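Local coordinates for protein Rv1990c (MbcA) (PDB 6FKG) that neutralises the NAD+ phosphorylase toxin MbcT of Mycobacterium tuberculosis by blocking access to its active site, at residues C[38-43]-C[48-53]. Residues are numbered along the deposited sequence; the frame is centred on the assembly and turned at random.
Sequences ARWTAG and QRLNKQ
Trp40, near the end of helix 34-41, reaches across to Leu50 in the loop that leads into helix 52-65. CB starts the contact, 4.1 Å from CD1 of Leu50. With CG anti to the backbone N (chi1 -169°) the five-membered ring is set against Leu50. There, CD1 of Trp40 comes within 3.8 Å of CD2 of Leu50. That methyl lies over the ring face, 4.1 Å from the centroid and 24° off the normal, which meets the criteria of a CH-pi contact. NE1 is the next atom along, more loosely approached by the same methyl. Leu50 thus spends one branch on the root of the tryptophan and the other on its pyrrole face, its side chain crossing the tryptophan at about a right angle. Farther out, CG of Lys52 approaches the ring obliquely, 4.3 Å from CZ2 of Trp40. Anti torsions throughout keep Lys52 extended, and its NZ is hydrogen-bonded to O of Leu5 of an MbcT chain. Leu55 touches both Trp40 and Leu50, while Ala9 and Val12 of helix 7-19 also pack on the tryptophan. The contact lies among toxin-binding residues: Arg39 forms a salt bridge with Glu111 of a second MbcT chain, and Gln48 hydrogen-bonds Asp119 of that same chain. A Schellman motif at Gly43 ends one helix; Asn51 N-caps the other. Between the two segments the evidence is purely apolar, CH-pi and van der Waals contact burying 149 Å², consistent with the fit of side chains, not polar pairing, being what joins them directly.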
loop_
_atom_site.group_PDB
_atom_site.type_symbol
_atom_site.label_atom_id
_atom_site.label_comp_id
_atom_site.label_asym_id
_atom_site.label_seq_id
_atom_site.Cartn_x
_atom_site.Cartn_y
_atom_site.Cartn_z
ATOM N N ALA C 38 -17.517 -11.850 29.049
ATOM C CA ALA C 38 -18.541 -12.381 29.940
ATOM C C ALA C 38 -19.752 -11.456 29.985
ATOM O O ALA C 38 -20.889 -11.921 29.916
ATOM C CB ALA C 38 -17.983 -12.596 31.357
ATOM N N ARG C 39 -19.499 -10.154 30.090
ATOM C CA ARG C 39 -20.565 -9.153 30.137
ATOM C C ARG C 39 -21.320 -9.056 28.809
ATOM O O ARG C 39 -22.552 -8.995 28.801
ATOM C CB ARG C 39 -20.006 -7.779 30.514
ATOM C CG ARG C 39 -19.651 -7.659 31.996
ATOM C CD ARG C 39 -19.190 -6.240 32.373
ATOM N NE ARG C 39 -20.163 -5.209 32.018
ATOM C CZ ARG C 39 -21.223 -4.879 32.756
ATOM N NH1 ARG C 39 -21.470 -5.503 33.902
ATOM N NH2 ARG C 39 -22.047 -3.928 32.339
ATOM N N TRP C 40 -20.580 -9.029 27.702
ATOM C CA TRP C 40 -21.189 -8.956 26.380
ATOM C C TRP C 40 -22.124 -10.140 26.161
ATOM O O TRP C 40 -23.267 -9.965 25.742
ATOM C CB TRP C 40 -20.119 -8.916 25.283
ATOM C CG TRP C 40 -20.672 -8.577 23.929
ATOM C CD1 TRP C 40 -20.725 -7.339 23.348
ATOM C CD2 TRP C 40 -21.265 -9.485 22.994
ATOM N NE1 TRP C 40 -21.304 -7.429 22.102
ATOM C CE2 TRP C 40 -21.648 -8.734 21.865
ATOM C CE3 TRP C 40 -21.503 -10.862 23.002
ATOM C CZ2 TRP C 40 -22.259 -9.316 20.751
ATOM C CZ3 TRP C 40 -22.105 -11.439 21.893
ATOM C CH2 TRP C 40 -22.479 -10.665 20.787
ATOM N N THR C 41 -21.645 -11.348 26.461
ATOM C CA THR C 41 -22.450 -12.544 26.250
ATOM C C THR C 41 -23.617 -12.626 27.235
ATOM O O THR C 41 -24.565 -13.378 27.018
ATOM C CB THR C 41 -21.605 -13.826 26.363
ATOM O OG1 THR C 41 -20.873 -13.815 27.596
ATOM C CG2 THR C 41 -20.644 -13.932 25.198
ATOM N N ALA C 42 -23.542 -11.855 28.321
ATOM C CA ALA C 42 -24.630 -11.795 29.288
ATOM C C ALA C 42 -25.589 -10.663 28.923
ATOM O O ALA C 42 -26.539 -10.383 29.652
ATOM C CB ALA C 42 -24.083 -11.609 30.710
ATOM N N GLY C 43 -25.331 -10.022 27.787
ATOM C CA GLY C 43 -26.184 -8.953 27.297
ATOM C C GLY C 43 -26.045 -7.649 28.059
ATOM O O GLY C 43 -26.894 -6.764 27.943
ATOM N N GLN C 48 -15.789 -1.021 27.086
ATOM C CA GLN C 48 -14.393 -1.339 26.780
ATOM C C GLN C 48 -14.245 -1.893 25.372
ATOM O O GLN C 48 -15.241 -2.244 24.728
ATOM C CB GLN C 48 -13.827 -2.348 27.791
ATOM C CG GLN C 48 -13.797 -1.845 29.231
ATOM C CD GLN C 48 -15.099 -2.100 29.972
ATOM O OE1 GLN C 48 -16.067 -2.600 29.395
ATOM N NE2 GLN C 48 -15.127 -1.759 31.259
ATOM N N ARG C 49 -12.995 -1.970 24.911
ATOM C CA ARG C 49 -12.658 -2.542 23.606
ATOM C C ARG C 49 -13.140 -3.979 23.443
ATOM O O ARG C 49 -12.850 -4.845 24.271
ATOM C CB ARG C 49 -11.144 -2.493 23.376
ATOM C CG ARG C 49 -10.322 -2.981 24.565
ATOM C CD ARG C 49 -8.832 -3.046 24.252
ATOM N NE ARG C 49 -8.409 -4.379 23.820
ATOM C CZ ARG C 49 -8.122 -5.388 24.642
ATOM N NH1 ARG C 49 -8.207 -5.231 25.957
ATOM N NH2 ARG C 49 -7.741 -6.560 24.149
ATOM N N LEU C 50 -13.871 -4.231 22.364
ATOM C CA LEU C 50 -14.310 -5.587 22.043
ATOM C C LEU C 50 -14.664 -5.683 20.569
ATOM O O LEU C 50 -15.479 -4.906 20.070
ATOM C CB LEU C 50 -15.509 -5.995 22.896
ATOM C CG LEU C 50 -16.020 -7.411 22.615
ATOM C CD1 LEU C 50 -16.328 -8.146 23.910
ATOM C CD2 LEU C 50 -17.253 -7.370 21.720
ATOM N N ASN C 51 -14.057 -6.637 19.876
ATOM C CA ASN C 51 -14.306 -6.771 18.448
ATOM C C ASN C 51 -15.518 -7.666 18.214
ATOM O O ASN C 51 -15.409 -8.889 18.200
ATOM C CB ASN C 51 -13.068 -7.319 17.726
ATOM C CG ASN C 51 -13.171 -7.171 16.215
ATOM O OD1 ASN C 51 -14.263 -7.231 15.657
ATOM N ND2 ASN C 51 -12.042 -6.958 15.556
ATOM N N LYS C 52 -16.676 -7.040 18.036
ATOM C CA LYS C 52 -17.918 -7.780 17.838
ATOM C C LYS C 52 -17.895 -8.634 16.566
ATOM O O LYS C 52 -18.432 -9.737 16.541
ATOM C CB LYS C 52 -19.098 -6.813 17.790
ATOM C CG LYS C 52 -20.411 -7.454 17.372
ATOM C CD LYS C 52 -21.535 -6.426 17.388
ATOM C CE LYS C 52 -22.761 -6.931 16.643
ATOM N NZ LYS C 52 -23.810 -5.889 16.619
ATOM N N GLN C 53 -17.288 -8.111 15.510
ATOM C CA GLN C 53 -17.159 -8.867 14.273
ATOM C C GLN C 53 -16.440 -10.197 14.521
ATOM O O GLN C 53 -16.854 -11.239 14.012
ATOM C CB GLN C 53 -16.408 -8.048 13.218
ATOM C CG GLN C 53 -16.285 -8.756 11.868
ATOM C CD GLN C 53 -15.227 -8.133 10.955
ATOM O OE1 GLN C 53 -15.058 -6.913 10.917
ATOM N NE2 GLN C 53 -14.507 -8.980 10.217
#